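Local coordinates for protein 15-O-acetyltransferase (Fusarium sporotrichioides, PDB 3FP0) that acetylates the 15-hydroxyl group of trichothecene intermediates during biosynthesis of fungal sesquiterpene mycotoxins such as T-2 toxin, at residues T337-R342 / C357-V362; V34-I39 / R412-E417; L276-I281 / I491-A496. All coordinates share one frame; numbering follows the deposited sequence. Where two conformers were deposited one is given.

Contact 1: T337-R342 / C357-V362; sequences TSVDGR and CQTAAV. With FP0 ((3alpha)-15-hydroxy-12,13-epoxytrichothec-9-en-3-yl acetate), chain C.
One water oxygen is gripped by three groups: S338 OG, Q358 OE1 across the contact, and O12 of the bound trichothecene, the 15-hydroxyl that the enzyme acetylates. The water donates to Q358 OE1 at 2.7 Å. It sits beside an antiparallel two-stranded ribbon, 333-340 with 358-365, whose S338 and A360 face carries the substrate. Backbone bonds bracket that non-hydrogen-bonded pair: T337 exchanges two with A361, V339 two with T359. Q358 bends at CG (chi2 -73°), which swings its amide back beneath the neighbouring strand. There OE1 meets the water, while NE2 donates to D190, which fits the aspartate of the HXXXD signature of CoA-dependent acyltransferases. D190 also pairs with R342, whose NH2 donates to F353 O, and this ties the ribbon's end to that motif. R342 NH1 and R342 N reach D340 OD1 from opposite faces of the carboxylate, at 3.0 and 3.1 Å; the backbone bond closes an Asx turn. C357 CB lies over one face of the guanidinium, 3.7 Å from R342 NH1. On the other face, the one bearing T337 and A361, V339 and T359 run side by side, tightly packed, with V339 CG2 3.5 Å from T359 CG2.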
loop_
_atom_site.group_PDB
_atom_site.type_symbol
_atom_site.label_atom_id
_atom_site.label_comp_id
_atom_site.label_asym_id
_atom_site.label_seq_id
_atom_site.Cartn_x
_atom_site.Cartn_y
_atom_site.Cartn_z
ATOM N N THR A 337 4.897 12.884 4.146
ATOM C CA THR A 337 3.717 12.090 3.822
ATOM C C THR A 337 3.804 11.691 2.363
ATOM O O THR A 337 4.091 12.526 1.500
ATOM C CB THR A 337 2.390 12.835 4.086
ATOM O OG1 THR A 337 2.379 13.288 5.447
ATOM C CG2 THR A 337 1.198 11.915 3.921
ATOM N N SER A 338 3.552 10.417 2.097
ATOM C CA SER A 338 3.805 9.866 0.774
ATOM C C SER A 338 2.663 10.208 -0.154
ATOM O O SER A 338 1.517 10.398 0.269
ATOM C CB SER A 338 3.975 8.346 0.841
ATOM O OG SER A 338 2.778 7.788 1.346
ATOM N N VAL A 339 2.993 10.268 -1.428
ATOM C CA VAL A 339 2.057 10.591 -2.479
ATOM C C VAL A 339 2.321 9.672 -3.711
ATOM O O VAL A 339 3.470 9.318 -4.029
ATOM C CB VAL A 339 1.999 12.157 -2.822
ATOM C CG1 VAL A 339 2.302 13.070 -1.560
ATOM C CG2 VAL A 339 2.911 12.553 -3.924
ATOM N N ASP A 340 1.243 9.239 -4.350
ATOM C CA ASP A 340 1.344 8.527 -5.612
ATOM C C ASP A 340 2.084 9.461 -6.643
ATOM O O ASP A 340 1.717 10.636 -6.846
ATOM C CB ASP A 340 -0.073 8.098 -6.049
ATOM C CG ASP A 340 -0.125 7.562 -7.452
ATOM O OD1 ASP A 340 0.922 7.224 -8.000
ATOM O OD2 ASP A 340 -1.240 7.483 -8.008
ATOM N N GLY A 341 3.162 8.950 -7.218
ATOM C CA GLY A 341 4.003 9.723 -8.120
ATOM C C GLY A 341 3.685 9.604 -9.600
ATOM O O GLY A 341 4.401 10.152 -10.433
ATOM N N ARG A 342 2.640 8.854 -9.939
ATOM C CA ARG A 342 2.284 8.598 -11.324
ATOM C C ARG A 342 1.980 9.831 -12.161
ATOM O O ARG A 342 2.220 9.805 -13.362
ATOM C CB ARG A 342 1.135 7.596 -11.414
ATOM C CG ARG A 342 1.596 6.180 -11.047
ATOM C CD ARG A 342 0.393 5.231 -10.840
ATOM N NE ARG A 342 0.825 3.858 -10.540
ATOM C CZ ARG A 342 1.379 3.454 -9.394
ATOM N NH1 ARG A 342 1.588 4.300 -8.387
ATOM N NH2 ARG A 342 1.746 2.188 -9.231
ATOM N N CYS A 357 5.777 3.523 -7.327
ATOM C CA CYS A 357 5.903 4.861 -7.902
ATOM C C CYS A 357 5.406 5.862 -6.889
ATOM O O CYS A 357 4.257 6.296 -6.945
ATOM C CB CYS A 357 5.135 5.002 -9.222
ATOM S SG CYS A 357 5.430 6.617 -10.021
ATOM N N GLN A 358 6.279 6.209 -5.950
ATOM C CA GLN A 358 5.902 7.012 -4.817
ATOM C C GLN A 358 6.841 8.231 -4.698
ATOM O O GLN A 358 7.999 8.180 -5.057
ATOM C CB GLN A 358 6.001 6.189 -3.511
ATOM C CG GLN A 358 4.991 5.082 -3.439
ATOM C CD GLN A 358 3.597 5.643 -3.183
ATOM O OE1 GLN A 358 3.421 6.426 -2.246
ATOM N NE2 GLN A 358 2.618 5.299 -4.041
ATOM N N THR A 359 6.319 9.312 -4.159
ATOM C CA THR A 359 7.146 10.396 -3.737
ATOM C C THR A 359 6.481 10.899 -2.474
ATOM O O THR A 359 5.731 10.155 -1.855
ATOM C CB THR A 359 7.383 11.465 -4.856
ATOM O OG1 THR A 359 8.327 12.449 -4.376
ATOM C CG2 THR A 359 6.066 12.127 -5.360
ATOM N N ALA A 360 6.713 12.153 -2.100
ATOM C CA ALA A 360 6.355 12.634 -0.776
ATOM C C ALA A 360 6.293 14.155 -0.712
ATOM O O ALA A 360 6.871 14.842 -1.546
ATOM C CB ALA A 360 7.335 12.106 0.289
ATOM N N ALA A 361 5.542 14.643 0.269
ATOM C CA ALA A 361 5.450 16.055 0.629
ATOM C C ALA A 361 5.663 16.149 2.114
ATOM O O ALA A 361 5.636 15.142 2.817
ATOM C CB ALA A 361 4.083 16.597 0.266
ATOM N N VAL A 362 5.916 17.364 2.611
ATOM C CA VAL A 362 6.051 17.590 4.046
ATOM C C VAL A 362 4.840 18.412 4.506
ATOM O O VAL A 362 4.689 19.575 4.120
ATOM C CB VAL A 362 7.398 18.298 4.408
ATOM C CG1 VAL A 362 7.533 18.513 5.951
ATOM C CG2 VAL A 362 8.609 17.481 3.850
HETATM C C2 FP0 C . 8.016 4.812 3.378
HETATM C C6 FP0 C . 5.285 3.811 2.882
HETATM C C5 FP0 C . 6.302 4.197 1.750
HETATM C C4 FP0 C . 6.495 5.716 1.645
HETATM C C3 FP0 C . 7.646 6.097 2.619
HETATM C C11 FP0 C . 5.680 4.475 4.224
HETATM C C10 FP0 C . 4.984 3.794 5.420
HETATM C C9 FP0 C . 4.384 2.570 5.345
HETATM C C8 FP0 C . 4.249 1.800 4.054
HETATM C C12 FP0 C . 7.725 3.850 2.241
HETATM C C13 FP0 C . 8.278 2.456 2.257
HETATM O O4 FP0 C . 7.188 8.692 1.963
HETATM C C17 FP0 C . 7.028 8.422 3.151
HETATM C C18 FP0 C . 6.555 9.347 4.243
HETATM O O3 FP0 C . 7.298 7.099 3.569
HETATM O O2 FP0 C . 8.772 3.481 1.347
HETATM O O1 FP0 C . 7.111 4.532 4.471
HETATM C C14 FP0 C . 5.920 3.664 0.350
HETATM C C7 FP0 C . 5.305 2.277 3.070
HETATM C C15 FP0 C . 3.908 4.373 2.514
HETATM O O12 FP0 C . 3.115 3.506 1.683
HETATM C C16 FP0 C . 3.796 1.929 6.565
HETATM O O HOH W 1 1.967 5.795 -0.005
#

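Contact 2: V34-I39 / R412-E417; sequences VGAEAI and RVHNFE. With FP0 ((3alpha)-15-hydroxy-12,13-epoxytrichothec-9-en-3-yl acetate), chain C.
H414 packs its CB against the backbone where G35 passes into A36, 3.4 Å from G35 C, and from there its ring reaches the bound trichothecene. The histidine is an experimentally established binding residue for 15-deacetylcalonectrin, and the contact illustrates how a ligand-binding ring is set by its surroundings. With CG beside the backbone N (chi1 -69°), the imidazole leaves helix 406-423 along the start of helix 36-40, and its two nitrogens serve different partners. NE2 makes a weak, strongly bent hydrogen bond of 3.2 Å to FP0 O4, the carbonyl oxygen of the 3-acetyl group. ND1 faces a water in the ring plane, and the same water accepts from A36 N at 3.0 Å, which should help fix the ring's rotation. V413 CG2 lies over one face of the ring, and I39 CD1 comes in obliquely, 3.6 Å from H414 CD2. I39 extends through chi2 (171°), which rests this methyl against both H414 and the outstretched side chain of E417, whose OE1 is 3.6 Å from I39 CD1. E417 OE2 is held by the hydroxyl of Y263. One direct hydrogen bond joins the segments: N415 OD1 accepts from G35 N at 2.9 Å, the donor standing 47° above the amide plane. The backbones are closest here, G35 CA lying 4.5 Å from H414 CA. Around the pair, helix 246-263 covers V413, F416 and E417 through Y255, T256 and L259, and R412 forms a salt bridge with D249 of the same helix; further along helix 406-423, A418 and L421 meet A38 and I39 of helix 36-40.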
loop_
_atom_site.group_PDB
_atom_site.type_symbol
_atom_site.label_atom_id
_atom_site.label_comp_id
_atom_site.label_asym_id
_atom_site.label_seq_id
_atom_site.Cartn_x
_atom_site.Cartn_y
_atom_site.Cartn_z
ATOM N N VAL A 34 15.225 1.379 -6.713
ATOM C CA VAL A 34 15.364 2.836 -6.561
ATOM C C VAL A 34 14.276 3.475 -5.680
ATOM O O VAL A 34 13.136 2.996 -5.617
ATOM C CB VAL A 34 15.408 3.529 -7.954
ATOM C CG1 VAL A 34 14.060 3.319 -8.729
ATOM C CG2 VAL A 34 15.802 5.028 -7.835
ATOM N N GLY A 35 14.641 4.557 -4.996
ATOM C CA GLY A 35 13.688 5.344 -4.249
ATOM C C GLY A 35 13.092 4.497 -3.159
ATOM O O GLY A 35 13.796 3.737 -2.499
ATOM N N ALA A 36 11.775 4.597 -2.993
ATOM C CA ALA A 36 11.097 3.838 -1.919
ATOM C C ALA A 36 11.321 2.335 -2.031
ATOM O O ALA A 36 11.222 1.633 -1.020
ATOM C CB ALA A 36 9.609 4.145 -1.915
ATOM N N GLU A 37 11.641 1.823 -3.222
ATOM C CA GLU A 37 12.000 0.380 -3.291
ATOM C C GLU A 37 13.184 0.048 -2.383
ATOM O O GLU A 37 13.225 -1.015 -1.772
ATOM C CB GLU A 37 12.316 -0.068 -4.719
ATOM C CG GLU A 37 11.107 -0.030 -5.680
ATOM C CD GLU A 37 11.517 -0.205 -7.144
ATOM O OE1 GLU A 37 12.708 0.010 -7.471
ATOM O OE2 GLU A 37 10.626 -0.477 -7.965
ATOM N N ALA A 38 14.136 0.976 -2.276
ATOM C CA ALA A 38 15.359 0.685 -1.545
ATOM C C ALA A 38 15.052 0.650 -0.060
ATOM O O ALA A 38 15.713 -0.071 0.680
ATOM C CB ALA A 38 16.440 1.712 -1.865
ATOM N N ILE A 39 14.040 1.413 0.362
ATOM C CA ILE A 39 13.589 1.372 1.766
ATOM C C ILE A 39 12.958 0.002 2.074
ATOM O O ILE A 39 13.414 -0.684 2.979
ATOM C CB ILE A 39 12.595 2.510 2.162
ATOM C CG1 ILE A 39 13.229 3.908 1.937
ATOM C CG2 ILE A 39 12.118 2.299 3.646
ATOM C CD1 ILE A 39 12.278 5.122 2.094
ATOM N N ARG A 412 15.303 10.365 -5.097
ATOM C CA ARG A 412 16.571 10.756 -4.554
ATOM C C ARG A 412 16.571 10.770 -3.020
ATOM O O ARG A 412 17.516 10.325 -2.395
ATOM C CB ARG A 412 16.991 12.111 -5.122
ATOM C CG ARG A 412 18.467 12.460 -4.805
ATOM C CD ARG A 412 18.790 13.852 -5.337
ATOM N NE ARG A 412 20.144 14.309 -5.029
ATOM C CZ ARG A 412 20.542 15.582 -5.122
ATOM N NH1 ARG A 412 19.681 16.537 -5.500
ATOM N NH2 ARG A 412 21.797 15.901 -4.825
ATOM N N VAL A 413 15.507 11.271 -2.414
ATOM C CA VAL A 413 15.468 11.317 -0.965
ATOM C C VAL A 413 15.179 9.955 -0.352
ATOM O O VAL A 413 15.678 9.663 0.736
ATOM C CB VAL A 413 14.515 12.383 -0.415
ATOM C CG1 VAL A 413 14.942 13.772 -0.933
ATOM C CG2 VAL A 413 13.012 12.025 -0.724
ATOM N N HIS A 414 14.382 9.122 -1.026
ATOM C CA HIS A 414 14.209 7.770 -0.514
ATOM C C HIS A 414 15.470 6.887 -0.669
ATOM O O HIS A 414 15.726 6.055 0.182
ATOM C CB HIS A 414 12.920 7.117 -1.055
ATOM C CG HIS A 414 11.668 7.738 -0.509
ATOM N ND1 HIS A 414 10.495 7.791 -1.218
ATOM C CD2 HIS A 414 11.411 8.317 0.685
ATOM C CE1 HIS A 414 9.556 8.367 -0.484
ATOM N NE2 HIS A 414 10.091 8.710 0.674
ATOM N N ASN A 415 16.257 7.073 -1.733
ATOM C CA ASN A 415 17.617 6.484 -1.788
ATOM C C ASN A 415 18.423 6.844 -0.522
ATOM O O ASN A 415 18.984 5.982 0.140
ATOM C CB ASN A 415 18.379 6.953 -3.026
ATOM C CG ASN A 415 18.034 6.155 -4.277
ATOM O OD1 ASN A 415 17.387 5.107 -4.204
ATOM N ND2 ASN A 415 18.422 6.680 -5.433
ATOM N N PHE A 416 18.426 8.128 -0.161
ATOM C CA PHE A 416 19.122 8.595 1.040
ATOM C C PHE A 416 18.554 7.949 2.308
ATOM O O PHE A 416 19.307 7.464 3.169
ATOM C CB PHE A 416 19.059 10.133 1.138
ATOM C CG PHE A 416 19.395 10.659 2.512
ATOM C CD1 PHE A 416 20.719 10.915 2.878
ATOM C CD2 PHE A 416 18.386 10.865 3.459
ATOM C CE1 PHE A 416 21.020 11.387 4.171
ATOM C CE2 PHE A 416 18.678 11.317 4.756
ATOM C CZ PHE A 416 19.992 11.581 5.114
ATOM N N GLU A 417 17.219 7.913 2.412
ATOM C CA GLU A 417 16.548 7.345 3.583
ATOM C C GLU A 417 16.839 5.866 3.762
ATOM O O GLU A 417 16.937 5.394 4.916
ATOM C CB GLU A 417 15.037 7.566 3.490
ATOM C CG GLU A 417 14.232 7.252 4.744
ATOM C CD GLU A 417 12.797 7.726 4.682
ATOM O OE1 GLU A 417 12.380 8.351 3.650
ATOM O OE2 GLU A 417 12.086 7.466 5.700
HETATM C C2 FP0 C . 8.016 4.812 3.378
HETATM C C6 FP0 C . 5.285 3.811 2.882
HETATM C C5 FP0 C . 6.302 4.197 1.750
HETATM C C4 FP0 C . 6.495 5.716 1.645
HETATM C C3 FP0 C . 7.646 6.097 2.619
HETATM C C11 FP0 C . 5.680 4.475 4.224
HETATM C C10 FP0 C . 4.984 3.794 5.420
HETATM C C9 FP0 C . 4.384 2.570 5.345
HETATM C C8 FP0 C . 4.249 1.800 4.054
HETATM C C12 FP0 C . 7.725 3.850 2.241
HETATM C C13 FP0 C . 8.278 2.456 2.257
HETATM O O4 FP0 C . 7.188 8.692 1.963
HETATM C C17 FP0 C . 7.028 8.422 3.151
HETATM C C18 FP0 C . 6.555 9.347 4.243
HETATM O O3 FP0 C . 7.298 7.099 3.569
HETATM O O2 FP0 C . 8.772 3.481 1.347
HETATM O O1 FP0 C . 7.111 4.532 4.471
HETATM C C14 FP0 C . 5.920 3.664 0.350
HETATM C C7 FP0 C . 5.305 2.277 3.070
HETATM C C15 FP0 C . 3.908 4.373 2.514
HETATM O O12 FP0 C . 3.115 3.506 1.683
HETATM C C16 FP0 C . 3.796 1.929 6.565
HETATM O O HOH W 2 10.414 7.017 -4.250
#

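Contact 3: L276-I281 / I491-A496. With GLC (alpha-D-glucopyranose), chain B.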
loop_
_atom_site.group_PDB
_atom_site.type_symbol
_atom_site.label_atom_id
_atom_site.label_comp_id
_atom_site.label_asym_id
_atom_site.label_seq_id
_atom_site.Cartn_x
_atom_site.Cartn_y
_atom_site.Cartn_z
ATOM N N LEU A 276 4.820 -8.401 17.453
ATOM C CA LEU A 276 3.995 -8.741 16.292
ATOM C C LEU A 276 3.317 -7.554 15.646
ATOM O O LEU A 276 2.894 -6.634 16.354
ATOM C CB LEU A 276 2.942 -9.806 16.657
ATOM C CG LEU A 276 3.539 -11.161 17.039
ATOM C CD1 LEU A 276 2.529 -11.958 17.794
ATOM C CD2 LEU A 276 3.938 -11.899 15.800
ATOM N N PRO A 277 3.225 -7.578 14.292
ATOM C CA PRO A 277 2.450 -6.593 13.499
ATOM C C PRO A 277 0.967 -6.777 13.751
ATOM O O PRO A 277 0.478 -7.916 13.805
ATOM C CB PRO A 277 2.793 -6.955 12.035
ATOM C CG PRO A 277 3.171 -8.436 12.119
ATOM C CD PRO A 277 3.852 -8.613 13.428
ATOM N N ARG A 278 0.270 -5.666 13.961
ATOM C CA ARG A 278 -1.139 -5.693 14.276
ATOM C C ARG A 278 -1.849 -4.576 13.520
ATOM O O ARG A 278 -1.222 -3.645 13.045
ATOM C CB ARG A 278 -1.388 -5.506 15.789
ATOM C CG ARG A 278 -0.783 -6.568 16.748
ATOM C CD ARG A 278 -1.371 -7.952 16.509
ATOM N NE ARG A 278 -0.813 -8.941 17.432
ATOM C CZ ARG A 278 -1.100 -10.244 17.397
ATOM N NH1 ARG A 278 -1.938 -10.722 16.474
ATOM N NH2 ARG A 278 -0.544 -11.075 18.281
ATOM N N CYS A 279 -3.175 -4.625 13.499
ATOM C CA CYS A 279 -3.961 -3.608 12.820
ATOM C C CYS A 279 -5.321 -3.469 13.535
ATOM O O CYS A 279 -5.909 -4.462 13.941
ATOM C CB CYS A 279 -4.125 -3.983 11.353
ATOM S SG CYS A 279 -5.064 -2.841 10.319
ATOM N N VAL A 280 -5.755 -2.222 13.742
ATOM C CA VAL A 280 -7.107 -1.884 14.208
ATOM C C VAL A 280 -7.798 -1.157 13.043
ATOM O O VAL A 280 -7.172 -0.346 12.376
ATOM C CB VAL A 280 -7.052 -0.945 15.445
ATOM C CG1 VAL A 280 -8.456 -0.720 16.055
ATOM C CG2 VAL A 280 -6.084 -1.488 16.489
ATOM N N ILE A 281 -9.070 -1.461 12.809
ATOM C CA ILE A 281 -9.784 -0.971 11.622
ATOM C C ILE A 281 -11.080 -0.307 12.087
ATOM O O ILE A 281 -11.753 -0.789 13.051
ATOM C CB ILE A 281 -10.148 -2.159 10.676
ATOM C CG1 ILE A 281 -8.903 -2.934 10.201
ATOM C CG2 ILE A 281 -11.021 -1.689 9.458
ATOM C CD1 ILE A 281 -9.271 -4.311 9.586
ATOM N N ILE A 491 -5.157 1.453 11.544
ATOM C CA ILE A 491 -3.875 1.837 12.101
ATOM C C ILE A 491 -3.058 0.563 12.259
ATOM O O ILE A 491 -3.509 -0.406 12.868
ATOM C CB ILE A 491 -3.963 2.570 13.464
ATOM C CG1 ILE A 491 -4.896 3.783 13.388
ATOM C CG2 ILE A 491 -2.553 2.943 13.970
ATOM C CD1 ILE A 491 -4.845 4.752 14.612
ATOM N N ILE A 492 -1.877 0.548 11.636
ATOM C CA ILE A 492 -0.887 -0.510 11.879
ATOM C C ILE A 492 0.091 -0.116 12.992
ATOM O O ILE A 492 0.450 1.042 13.161
ATOM C CB ILE A 492 -0.165 -0.972 10.570
ATOM C CG1 ILE A 492 0.821 0.115 10.049
ATOM C CG2 ILE A 492 -1.252 -1.422 9.536
ATOM C CD1 ILE A 492 1.542 -0.235 8.679
ATOM N N TYR A 493 0.484 -1.097 13.774
ATOM C CA TYR A 493 1.325 -0.860 14.946
ATOM C C TYR A 493 1.952 -2.181 15.264
ATOM O O TYR A 493 1.405 -3.248 14.896
ATOM C CB TYR A 493 0.507 -0.292 16.155
ATOM C CG TYR A 493 -0.422 -1.259 16.832
ATOM C CD1 TYR A 493 -0.058 -1.910 18.019
ATOM C CD2 TYR A 493 -1.676 -1.564 16.263
ATOM C CE1 TYR A 493 -0.951 -2.827 18.638
ATOM C CE2 TYR A 493 -2.532 -2.445 16.842
ATOM C CZ TYR A 493 -2.178 -3.072 18.036
ATOM O OH TYR A 493 -3.063 -3.977 18.587
ATOM N N ASN A 494 3.126 -2.129 15.879
ATOM C CA ASN A 494 3.737 -3.332 16.417
ATOM C C ASN A 494 3.382 -3.498 17.892
ATOM O O ASN A 494 3.493 -2.529 18.662
ATOM C CB ASN A 494 5.258 -3.308 16.200
ATOM C CG ASN A 494 5.861 -4.654 16.405
ATOM O OD1 ASN A 494 6.137 -5.022 17.527
ATOM N ND2 ASN A 494 6.003 -5.430 15.328
ATOM N N ASP A 495 2.921 -4.691 18.293
ATOM C CA ASP A 495 2.390 -4.837 19.692
ATOM C C ASP A 495 3.412 -4.907 20.856
ATOM O O ASP A 495 3.019 -5.045 22.005
ATOM C CB ASP A 495 1.297 -5.915 19.824
ATOM C CG ASP A 495 1.826 -7.322 19.670
ATOM O OD1 ASP A 495 3.055 -7.547 19.657
ATOM O OD2 ASP A 495 1.001 -8.231 19.554
ATOM N N ALA A 496 4.707 -4.795 20.558
ATOM C CA ALA A 496 5.723 -4.501 21.579
ATOM C C ALA A 496 5.633 -3.022 21.961
ATOM O O ALA A 496 5.950 -2.641 23.101
ATOM C CB ALA A 496 7.099 -4.801 21.065
HETATM C C1 GLC B . -17.184 0.182 14.274
HETATM C C2 GLC B . -17.428 -1.351 14.296
HETATM C C3 GLC B . -16.319 -2.154 14.987
HETATM C C4 GLC B . -14.992 -1.451 14.748
HETATM C C5 GLC B . -15.093 -0.184 15.581
HETATM C C6 GLC B . -13.778 0.568 15.614
HETATM O O2 GLC B . -18.685 -1.704 14.873
HETATM O O3 GLC B . -16.316 -3.449 14.444
HETATM O O4 GLC B . -13.874 -2.265 15.056
HETATM O O5 GLC B . -16.155 0.665 15.152
HETATM O O6 GLC B . -13.250 0.290 16.885
#
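R278 lays its CB over one face of the Y493 ring, 3.7 Å from the centroid, a CH-pi contact displaced toward the rim on the CZ and CE2 side. Beyond CB the arginine turns at CG (chi2 -63°) and crosses D495 at a slant. NE then donates to D495 OD2 at 2.9 Å, an almost straight hydrogen bond (173°) within a salt bridge. The bond lies in the guanidinium plane but meets the carboxylate from above its own plane, the two planes being 52° apart. R278 NH1 pairs with E143 of helix 134-147, so the guanidinium links two acids from distant parts of the chain. The other carboxylate oxygen, D495 OD1, accepts from L276 N at 2.9 Å, and D495 N returns a 2.7 Å bond to L276 O; one aspartate thus extends the pairing just past the end of the strand. Antiparallel strands 277-283 and 486-494 belong to a mixed five-stranded sheet in which 277-283 is outermost. R278 with Y493 and V280 with I491 are the hydrogen-bonded pairs; C279 with I492 is the non-hydrogen-bonded pair between them, and P277 with N494 another beyond R278. The face bearing I491 and Y493 packs on helix 500-516, through V503, L507 and E500. N494 fastens its amide to neighbouring loops, OD1 to A275 N and ND2 to Q471 O. On the opposite face from Y493, I492 touches the bound trichothecene, and further along strand 277-283 I281 O accepts a weak 3.3 Å bond from GLC O4.

In the fold
From the N terminus, 34-39 comes first and stays open until 412-417 returns to it in contact 2, closing a span of over 370 residues. Within that span 276-281 begins contact 3, which closes only at 491-496, after contact 2 is complete; these two therefore cross. Contact 1 is local, 337-342 meeting 357-362 after 14 residues, and falls inside both larger loops. Contacts 1 and 2, with centres about 12 Å apart, unite the two-stranded ribbon and helix 406-423 around the same trichothecene. Contact 3, its centre about 23 Å from that of contact 1, joins edge strand 277-283 to 486-494 within the five-stranded sheet.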